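Long-range contacts in acetylxylan esterase / glucomannan deacetylase (Cellvibrio japonicus, PDB 2W9X), which removes acetyl groups from plant cell wall polysaccharides, with a strong preference for acetylated glucomannan over acetylated xylan: residues L30-V36 against W52-E58; V109-K113 against K186-Y192. All blocks are in the same frame, centred on the assembly; numbering follows the deposited sequence.

Interaction 1: residues L30-V36 against W52-E58; sequences LHIGGRV and WPAVYFE
An antiparallel strand pair in the β-sheet N-terminal domain of this CE2 esterase joins 31-33 to the start of strand 56-62, the short axes 4.7 Å apart at 160°. Non-hydrogen-bonded Ile-32/Phe-57 lies between the hydrogen-bonded pairs His-31/Glu-58 and Gly-33/Tyr-56, in which every backbone N and O is used across the strands: His-31 N to Glu-58 O 2.9 Å, Glu-58 N to His-31 O 2.8 Å, Gly-33 N to Tyr-56 O 2.8 Å, Tyr-56 N to Gly-33 O 3.0 Å. Tyr-56 (chi1 p) lays its ring face over Gly-33, whose CA sits 3.5 Å from the centroid; a CB there would clash. On the same face, His-31 NE2 and Tyr-56 OH both hydrogen-bond Asp-191 OD1, and Tyr-192 N also bonds the Tyr-56 hydroxyl; Glu-58 makes salt bridges through OE2 to Arg-141 and OE1 to Arg-110. Ile-32 CG1 meets Phe-57 CD1 (3.9 Å) on the opposite face; past the strands Val-36 CG2 packs on Val-55 CG1 (3.8 Å). Gly-34, just past the strand, has phi 91°, which calls for glycine. Arg-35 makes an off-centre cation-pi contact with Trp-52; Arg-35 NH1 bonds Tyr-219 O, Trp-52 NE1 Tyr-221 O. The Trp-52 side chain is about 11 Å from that of Ser-151, the inferred nucleophile, so this end reaches the hydrolase domain near its active site. A water donates to Arg-35 O (2.4 Å) and weakly accepts from Trp-52 N (3.4 Å).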
ATOM      1  N   LEU B  30     -11.858 -17.990  31.080  1.00 44.56           N
ATOM      2  CA  LEU B  30     -11.358 -18.292  29.755  1.00 44.05           C
ATOM      3  C   LEU B  30     -11.287 -17.035  28.892  1.00 43.93           C
ATOM      4  O   LEU B  30     -11.872 -15.994  29.234  1.00 43.56           O
ATOM      5  CB  LEU B  30     -12.208 -19.402  29.107  1.00 44.11           C
ATOM      6  CG  LEU B  30     -13.315 -19.201  28.064  1.00 43.76           C
ATOM      7  CD1 LEU B  30     -14.075 -20.507  27.928  1.00 44.15           C
ATOM      8  CD2 LEU B  30     -14.269 -18.072  28.377  1.00 44.92           C
ATOM      9  N   HIS B  31     -10.537 -17.151  27.798  1.00 43.23           N
ATOM     10  CA  HIS B  31     -10.371 -16.113  26.791  1.00 43.08           C
ATOM     11  C   HIS B  31     -10.850 -16.672  25.455  1.00 42.74           C
ATOM     12  O   HIS B  31     -10.572 -17.827  25.131  1.00 42.98           O
ATOM     13  CB  HIS B  31      -8.893 -15.714  26.698  1.00 43.26           C
ATOM     14  CG  HIS B  31      -8.559 -14.864  25.507  1.00 42.70           C
ATOM     15  ND1 HIS B  31      -8.833 -13.514  25.456  1.00 43.24           N
ATOM     16  CD2 HIS B  31      -7.973 -15.172  24.329  1.00 42.28           C
ATOM     17  CE1 HIS B  31      -8.423 -13.025  24.298  1.00 42.08           C
ATOM     18  NE2 HIS B  31      -7.901 -14.012  23.593  1.00 42.11           N
ATOM     19  N   ILE B  32     -11.574 -15.854  24.697  1.00 42.35           N
ATOM     20  CA  ILE B  32     -12.163 -16.273  23.420  1.00 41.93           C
ATOM     21  C   ILE B  32     -11.550 -15.531  22.241  1.00 41.27           C
ATOM     22  O   ILE B  32     -11.448 -14.300  22.248  1.00 41.14           O
ATOM     23  CB  ILE B  32     -13.701 -16.050  23.381  1.00 42.16           C
ATOM     24  CG1 ILE B  32     -14.393 -16.780  24.527  1.00 42.32           C
ATOM     25  CG2 ILE B  32     -14.276 -16.480  22.023  1.00 42.23           C
ATOM     26  CD1 ILE B  32     -15.498 -15.956  25.208  1.00 43.46           C
ATOM     27  N   GLY B  33     -11.140 -16.299  21.236  1.00 40.39           N
ATOM     28  CA  GLY B  33     -10.815 -15.745  19.937  1.00 40.09           C
ATOM     29  C   GLY B  33     -11.896 -16.050  18.916  1.00 39.63           C
ATOM     30  O   GLY B  33     -12.408 -17.169  18.848  1.00 39.18           O
ATOM     31  N   GLY B  34     -12.252 -15.043  18.124  1.00 39.12           N
ATOM     32  CA  GLY B  34     -13.238 -15.237  17.079  1.00 38.57           C
ATOM     33  C   GLY B  34     -14.638 -14.931  17.563  1.00 38.74           C
ATOM     34  O   GLY B  34     -14.878 -14.766  18.778  1.00 38.24           O
ATOM     35  N   ARG B  35     -15.553 -14.847  16.598  1.00 38.42           N
ATOM     36  CA  ARG B  35     -16.938 -14.486  16.844  1.00 38.99           C
ATOM     37  C   ARG B  35     -17.663 -15.637  17.513  1.00 39.13           C
ATOM     38  O   ARG B  35     -17.717 -16.743  16.985  1.00 39.26           O
ATOM     39  CB  ARG B  35     -17.637 -14.100  15.539  1.00 38.49           C
ATOM     40  CG  ARG B  35     -17.203 -12.767  14.998  1.00 38.05           C
ATOM     41  CD  ARG B  35     -17.883 -12.481  13.687  1.00 37.26           C
ATOM     42  NE  ARG B  35     -17.598 -11.129  13.224  1.00 36.53           N
ATOM     43  CZ  ARG B  35     -18.090 -10.606  12.107  1.00 38.51           C
ATOM     44  NH1 ARG B  35     -18.896 -11.322  11.326  1.00 37.42           N
ATOM     45  NH2 ARG B  35     -17.783  -9.359  11.780  1.00 38.68           N
ATOM     46  N   VAL B  36     -18.217 -15.357  18.687  1.00 39.97           N
ATOM     47  CA  VAL B  36     -18.872 -16.361  19.504  1.00 40.24           C
ATOM     48  C   VAL B  36     -20.116 -15.734  20.118  1.00 40.72           C
ATOM     49  O   VAL B  36     -20.065 -14.614  20.635  1.00 40.45           O
ATOM     50  CB  VAL B  36     -17.910 -16.886  20.612  1.00 40.26           C
ATOM     51  CG1 VAL B  36     -18.665 -17.593  21.697  1.00 40.70           C
ATOM     52  CG2 VAL B  36     -16.860 -17.819  20.034  1.00 39.86           C
ATOM     53  N   TRP B  52     -18.193 -19.146  12.358  1.00 38.48           N
ATOM     54  CA  TRP B  52     -17.103 -18.605  11.546  1.00 37.86           C
ATOM     55  C   TRP B  52     -15.836 -19.451  11.788  1.00 38.16           C
ATOM     56  O   TRP B  52     -15.696 -20.068  12.850  1.00 37.71           O
ATOM     57  CB  TRP B  52     -16.851 -17.126  11.860  1.00 37.91           C
ATOM     58  CG  TRP B  52     -17.918 -16.173  11.369  1.00 37.42           C
ATOM     59  CD1 TRP B  52     -18.902 -15.612  12.116  1.00 37.81           C
ATOM     60  CD2 TRP B  52     -18.098 -15.666  10.027  1.00 37.98           C
ATOM     61  NE1 TRP B  52     -19.692 -14.792  11.338  1.00 37.91           N
ATOM     62  CE2 TRP B  52     -19.223 -14.805  10.053  1.00 37.17           C
ATOM     63  CE3 TRP B  52     -17.427 -15.861   8.811  1.00 37.35           C
ATOM     64  CZ2 TRP B  52     -19.691 -14.127   8.909  1.00 37.44           C
ATOM     65  CZ3 TRP B  52     -17.894 -15.183   7.664  1.00 37.25           C
ATOM     66  CH2 TRP B  52     -19.017 -14.322   7.730  1.00 37.47           C
ATOM     67  N   PRO B  53     -14.924 -19.511  10.796  1.00 37.91           N
ATOM     68  CA  PRO B  53     -13.772 -20.408  10.975  1.00 37.89           C
ATOM     69  C   PRO B  53     -12.807 -19.993  12.105  1.00 38.53           C
ATOM     70  O   PRO B  53     -12.836 -18.842  12.552  1.00 38.34           O
ATOM     71  CB  PRO B  53     -13.045 -20.357   9.618  1.00 37.84           C
ATOM     72  CG  PRO B  53     -13.832 -19.467   8.714  1.00 37.73           C
ATOM     73  CD  PRO B  53     -14.916 -18.789   9.509  1.00 37.23           C
ATOM     74  N   ALA B  54     -11.977 -20.943  12.553  1.00 38.68           N
ATOM     75  CA  ALA B  54     -10.754 -20.670  13.332  1.00 38.31           C
ATOM     76  C   ALA B  54     -10.943 -20.082  14.742  1.00 38.80           C
ATOM     77  O   ALA B  54     -10.000 -19.517  15.321  1.00 38.46           O
ATOM     78  CB  ALA B  54      -9.761 -19.819  12.504  1.00 38.42           C
ATOM     79  N   VAL B  55     -12.156 -20.225  15.278  1.00 38.65           N
ATOM     80  CA  VAL B  55     -12.492 -19.840  16.641  1.00 39.24           C
ATOM     81  C   VAL B  55     -11.576 -20.582  17.631  1.00 39.45           C
ATOM     82  O   VAL B  55     -11.143 -21.707  17.357  1.00 38.89           O
ATOM     83  CB  VAL B  55     -14.016 -20.112  16.922  1.00 39.61           C
ATOM     84  CG1 VAL B  55     -14.324 -20.143  18.389  1.00 39.68           C
ATOM     85  CG2 VAL B  55     -14.876 -19.062  16.225  1.00 39.13           C
ATOM     86  N   TYR B  56     -11.243 -19.931  18.746  1.00 39.49           N
ATOM     87  CA  TYR B  56     -10.428 -20.569  19.792  1.00 39.18           C
ATOM     88  C   TYR B  56     -10.786 -20.134  21.211  1.00 39.07           C
ATOM     89  O   TYR B  56     -11.333 -19.043  21.426  1.00 39.49           O
ATOM     90  CB  TYR B  56      -8.919 -20.386  19.535  1.00 38.66           C
ATOM     91  CG  TYR B  56      -8.435 -18.954  19.455  1.00 38.86           C
ATOM     92  CD1 TYR B  56      -7.969 -18.290  20.594  1.00 38.85           C
ATOM     93  CD2 TYR B  56      -8.420 -18.269  18.232  1.00 38.01           C
ATOM     94  CE1 TYR B  56      -7.514 -16.975  20.525  1.00 39.16           C
ATOM     95  CE2 TYR B  56      -7.967 -16.954  18.150  1.00 38.52           C
ATOM     96  CZ  TYR B  56      -7.512 -16.312  19.297  1.00 39.87           C
ATOM     97  OH  TYR B  56      -7.053 -15.018  19.223  1.00 38.20           O
ATOM     98  N   PHE B  57     -10.465 -21.005  22.166  1.00 39.02           N
ATOM     99  CA  PHE B  57     -10.684 -20.771  23.599  1.00 39.08           C
ATOM    100  C   PHE B  57      -9.402 -21.096  24.369  1.00 38.92           C
ATOM    101  O   PHE B  57      -8.767 -22.141  24.124  1.00 39.27           O
ATOM    102  CB  PHE B  57     -11.830 -21.646  24.119  1.00 38.93           C
ATOM    103  CG  PHE B  57     -13.116 -21.487  23.353  1.00 39.21           C
ATOM    104  CD1 PHE B  57     -14.078 -20.557  23.763  1.00 39.99           C
ATOM    105  CD2 PHE B  57     -13.379 -22.273  22.237  1.00 39.54           C
ATOM    106  CE1 PHE B  57     -15.264 -20.409  23.058  1.00 38.95           C
ATOM    107  CE2 PHE B  57     -14.571 -22.126  21.525  1.00 39.12           C
ATOM    108  CZ  PHE B  57     -15.511 -21.196  21.935  1.00 37.70           C
ATOM    109  N   GLU B  58      -9.016 -20.200  25.278  1.00 38.08           N
ATOM    110  CA  GLU B  58      -7.791 -20.368  26.057  1.00 37.61           C
ATOM    111  C   GLU B  58      -8.071 -20.306  27.546  1.00 37.36           C
ATOM    112  O   GLU B  58      -8.976 -19.581  27.989  1.00 36.76           O
ATOM    113  CB  GLU B  58      -6.742 -19.322  25.694  1.00 37.17           C
ATOM    114  CG  GLU B  58      -6.099 -19.553  24.329  1.00 39.17           C
ATOM    115  CD  GLU B  58      -5.262 -18.386  23.877  1.00 39.15           C
ATOM    116  OE1 GLU B  58      -4.045 -18.578  23.717  1.00 40.08           O
ATOM    117  OE2 GLU B  58      -5.810 -17.274  23.685  1.00 41.41           O
TER
HETATM  118  O   HOH W   1     -19.151 -17.588  15.199  1.00 33.42           O

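Interaction 2: residues V109-K113 against K186-Y192; sequences VRLEK and KAFDADY
One carboxylate oxygen, Glu-112 OE2, takes two cations at once: Arg-110 NE at 2.5 Å from its own strand and Lys-186 NZ at 2.8 Å from the end of helix 180-187. Side chains alone bridge the gap, since the closest CA atoms, those of Glu-112 and Tyr-192, are 11.9 Å apart. Build 109-113 as regular extended strand, so that Arg-110 and Glu-112, two residues apart, point toward 186-192. Arg-110 is t through chi1 to chi3, Glu-112 is m then t, and Lys-186 is m, then t through chi2 to chi4, so stretched beyond its CB. After Lys-186 the helix ends in a Schellman motif, with Asp-189 at positive phi (48°), and the chain turns into strand 191-196. Tyr-192 (chi1 p) sends its hydroxyl back to the same cluster, where Arg-110 NH2 donates to Tyr-192 OH at 2.9 Å; Gln-177 NE2 also bonds that hydroxyl. Arg-110 NH1 goes to Glu-58 and Glu-112 OE1 to Arg-78. The network ties the N-terminal β-domain to the SGNH hydrolase domain. Arg-110 NE and Lys-186 NZ lie just 4.1 Å apart, a repulsion offset by the carboxylate of Glu-112 and, for Arg-110, by Glu-58 as well.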
ATOM      1  N   VAL B 109      -3.713 -23.849  28.255  1.00 42.87           N
ATOM      2  CA  VAL B 109      -4.466 -24.721  27.342  1.00 41.69           C
ATOM      3  C   VAL B 109      -5.229 -23.918  26.277  1.00 41.12           C
ATOM      4  O   VAL B 109      -5.997 -23.018  26.607  1.00 40.58           O
ATOM      5  CB  VAL B 109      -5.448 -25.645  28.103  1.00 41.77           C
ATOM      6  CG1 VAL B 109      -6.249 -26.504  27.136  1.00 41.09           C
ATOM      7  CG2 VAL B 109      -4.704 -26.530  29.109  1.00 41.63           C
ATOM      8  N   ARG B 110      -5.015 -24.276  25.009  1.00 40.34           N
ATOM      9  CA  ARG B 110      -5.644 -23.613  23.861  1.00 39.87           C
ATOM     10  C   ARG B 110      -6.399 -24.635  23.004  1.00 39.79           C
ATOM     11  O   ARG B 110      -5.806 -25.601  22.518  1.00 39.81           O
ATOM     12  CB  ARG B 110      -4.565 -22.915  23.021  1.00 40.13           C
ATOM     13  CG  ARG B 110      -5.072 -22.095  21.833  1.00 39.84           C
ATOM     14  CD  ARG B 110      -3.918 -21.387  21.147  1.00 39.42           C
ATOM     15  NE  ARG B 110      -4.345 -20.651  19.958  1.00 38.38           N
ATOM     16  CZ  ARG B 110      -4.434 -19.328  19.871  1.00 38.08           C
ATOM     17  NH1 ARG B 110      -4.126 -18.551  20.902  1.00 37.34           N
ATOM     18  NH2 ARG B 110      -4.819 -18.772  18.731  1.00 38.74           N
ATOM     19  N   LEU B 111      -7.705 -24.429  22.846  1.00 39.19           N
ATOM     20  CA  LEU B 111      -8.535 -25.272  21.986  1.00 38.57           C
ATOM     21  C   LEU B 111      -8.834 -24.499  20.702  1.00 38.72           C
ATOM     22  O   LEU B 111      -9.245 -23.330  20.771  1.00 37.81           O
ATOM     23  CB  LEU B 111      -9.841 -25.636  22.705  1.00 38.54           C
ATOM     24  CG  LEU B 111     -11.006 -26.238  21.904  1.00 38.80           C
ATOM     25  CD1 LEU B 111     -10.788 -27.720  21.613  1.00 38.85           C
ATOM     26  CD2 LEU B 111     -12.346 -26.015  22.622  1.00 37.68           C
ATOM     27  N   GLU B 112      -8.624 -25.134  19.541  1.00 38.73           N
ATOM     28  CA  GLU B 112      -8.858 -24.464  18.248  1.00 39.10           C
ATOM     29  C   GLU B 112      -9.782 -25.241  17.313  1.00 38.75           C
ATOM     30  O   GLU B 112      -9.596 -26.432  17.090  1.00 38.32           O
ATOM     31  CB  GLU B 112      -7.526 -24.202  17.512  1.00 39.39           C
ATOM     32  CG  GLU B 112      -6.535 -23.309  18.272  1.00 39.76           C
ATOM     33  CD  GLU B 112      -5.185 -23.163  17.598  1.00 39.92           C
ATOM     34  OE1 GLU B 112      -4.817 -23.973  16.711  1.00 40.87           O
ATOM     35  OE2 GLU B 112      -4.472 -22.213  17.970  1.00 40.77           O
ATOM     36  N   LYS B 113     -10.764 -24.544  16.749  1.00 38.63           N
ATOM     37  CA  LYS B 113     -11.577 -25.064  15.645  1.00 38.28           C
ATOM     38  C   LYS B 113     -10.734 -25.088  14.352  1.00 38.09           C
ATOM     39  O   LYS B 113     -10.015 -24.133  14.043  1.00 38.06           O
ATOM     40  CB  LYS B 113     -12.829 -24.199  15.483  1.00 38.93           C
ATOM     41  CG  LYS B 113     -13.724 -24.486  14.289  1.00 39.73           C
ATOM     42  CD  LYS B 113     -14.506 -23.212  13.971  1.00 41.66           C
ATOM     43  CE  LYS B 113     -15.942 -23.467  13.567  1.00 42.87           C
ATOM     44  NZ  LYS B 113     -16.085 -23.873  12.157  1.00 42.44           N
ATOM     45  N   LYS B 186      -0.164 -15.297  14.877  1.00 39.11           N
ATOM     46  CA  LYS B 186       0.700 -15.955  15.869  1.00 39.32           C
ATOM     47  C   LYS B 186       2.143 -15.441  15.878  1.00 39.79           C
ATOM     48  O   LYS B 186       2.785 -15.403  16.942  1.00 39.45           O
ATOM     49  CB  LYS B 186       0.622 -17.475  15.720  1.00 39.31           C
ATOM     50  CG  LYS B 186      -0.709 -18.030  16.269  1.00 40.13           C
ATOM     51  CD  LYS B 186      -0.848 -19.524  16.043  1.00 40.39           C
ATOM     52  CE  LYS B 186      -2.096 -20.050  16.720  1.00 38.79           C
ATOM     53  NZ  LYS B 186      -2.240 -21.527  16.514  1.00 36.47           N
ATOM     54  N   ALA B 187       2.635 -15.006  14.712  1.00 39.50           N
ATOM     55  CA  ALA B 187       3.978 -14.412  14.615  1.00 40.06           C
ATOM     56  C   ALA B 187       4.071 -13.081  15.370  1.00 40.28           C
ATOM     57  O   ALA B 187       5.160 -12.655  15.759  1.00 40.24           O
ATOM     58  CB  ALA B 187       4.401 -14.235  13.151  1.00 39.50           C
ATOM     59  N   PHE B 188       2.927 -12.433  15.585  1.00 40.59           N
ATOM     60  CA  PHE B 188       2.890 -11.158  16.296  1.00 40.51           C
ATOM     61  C   PHE B 188       2.234 -11.273  17.680  1.00 40.74           C
ATOM     62  O   PHE B 188       2.071 -10.267  18.367  1.00 41.45           O
ATOM     63  CB  PHE B 188       2.170 -10.093  15.452  1.00 40.16           C
ATOM     64  CG  PHE B 188       2.886  -9.733  14.178  1.00 39.54           C
ATOM     65  CD1 PHE B 188       3.963  -8.845  14.193  1.00 39.57           C
ATOM     66  CD2 PHE B 188       2.478 -10.271  12.951  1.00 39.70           C
ATOM     67  CE1 PHE B 188       4.645  -8.505  13.005  1.00 38.96           C
ATOM     68  CE2 PHE B 188       3.149  -9.940  11.755  1.00 38.77           C
ATOM     69  CZ  PHE B 188       4.232  -9.052  11.780  1.00 38.79           C
ATOM     70  N   ASP B 189       1.872 -12.496  18.076  1.00 40.19           N
ATOM     71  CA  ASP B 189       1.077 -12.753  19.281  1.00 40.45           C
ATOM     72  C   ASP B 189      -0.161 -11.855  19.371  1.00 40.12           C
ATOM     73  O   ASP B 189      -0.419 -11.221  20.398  1.00 39.53           O
ATOM     74  CB  ASP B 189       1.934 -12.658  20.558  1.00 40.19           C
ATOM     75  CG  ASP B 189       1.204 -13.156  21.792  1.00 41.11           C
ATOM     76  OD1 ASP B 189       0.346 -14.064  21.663  1.00 41.05           O
ATOM     77  OD2 ASP B 189       1.487 -12.629  22.894  1.00 41.34           O
ATOM     78  N   ALA B 190      -0.920 -11.815  18.279  1.00 39.50           N
ATOM     79  CA  ALA B 190      -2.160 -11.040  18.228  1.00 39.07           C
ATOM     80  C   ALA B 190      -3.358 -11.953  18.301  1.00 38.39           C
ATOM     81  O   ALA B 190      -3.318 -13.088  17.838  1.00 37.59           O
ATOM     82  CB  ALA B 190      -2.222 -10.216  16.945  1.00 38.66           C
ATOM     83  N   ASP B 191      -4.435 -11.460  18.894  1.00 38.42           N
ATOM     84  CA  ASP B 191      -5.698 -12.165  18.786  1.00 38.54           C
ATOM     85  C   ASP B 191      -6.235 -12.020  17.369  1.00 38.40           C
ATOM     86  O   ASP B 191      -5.896 -11.064  16.662  1.00 39.53           O
ATOM     87  CB  ASP B 191      -6.692 -11.666  19.839  1.00 38.52           C
ATOM     88  CG  ASP B 191      -6.424 -12.262  21.198  1.00 39.01           C
ATOM     89  OD1 ASP B 191      -6.358 -13.510  21.317  1.00 39.66           O
ATOM     90  OD2 ASP B 191      -6.256 -11.475  22.145  1.00 37.63           O
ATOM     91  N   TYR B 192      -7.028 -12.986  16.917  1.00 37.90           N
ATOM     92  CA  TYR B 192      -7.499 -12.934  15.536  1.00 37.34           C
ATOM     93  C   TYR B 192      -8.917 -13.393  15.372  1.00 37.02           C
ATOM     94  O   TYR B 192      -9.399 -14.233  16.136  1.00 36.95           O
ATOM     95  CB  TYR B 192      -6.583 -13.739  14.581  1.00 36.93           C
ATOM     96  CG  TYR B 192      -6.352 -15.202  14.950  1.00 36.72           C
ATOM     97  CD1 TYR B 192      -7.165 -16.217  14.438  1.00 34.98           C
ATOM     98  CD2 TYR B 192      -5.288 -15.571  15.783  1.00 36.62           C
ATOM     99  CE1 TYR B 192      -6.943 -17.559  14.769  1.00 34.59           C
ATOM    100  CE2 TYR B 192      -5.043 -16.907  16.099  1.00 36.42           C
ATOM    101  CZ  TYR B 192      -5.865 -17.889  15.593  1.00 35.57           C
ATOM    102  OH  TYR B 192      -5.610 -19.195  15.934  1.00 36.91           O
TER

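In the fold
Along the chain the two contacts come in series, interaction 1 closing before interaction 2 opens, and their centres lie 9 Å apart. They share the antiparallel sheet in which strands 56-62 and 108-113 are neighbours. Interaction 1 pairs strands within the N-terminal domain; interaction 2 crosses to the catalytic domain, at the end of helix 180-187 and at strand 191-196, an outermost strand of the parallel sheet. They touch directly: Asp-191 OD1 lies 2.7 Å from Tyr-56 OH and 2.8 Å from His-31 NE2, both probable hydrogen bonds. Polar side chains of this sheet thus meet the hydrolase domain in two neighbouring contacts.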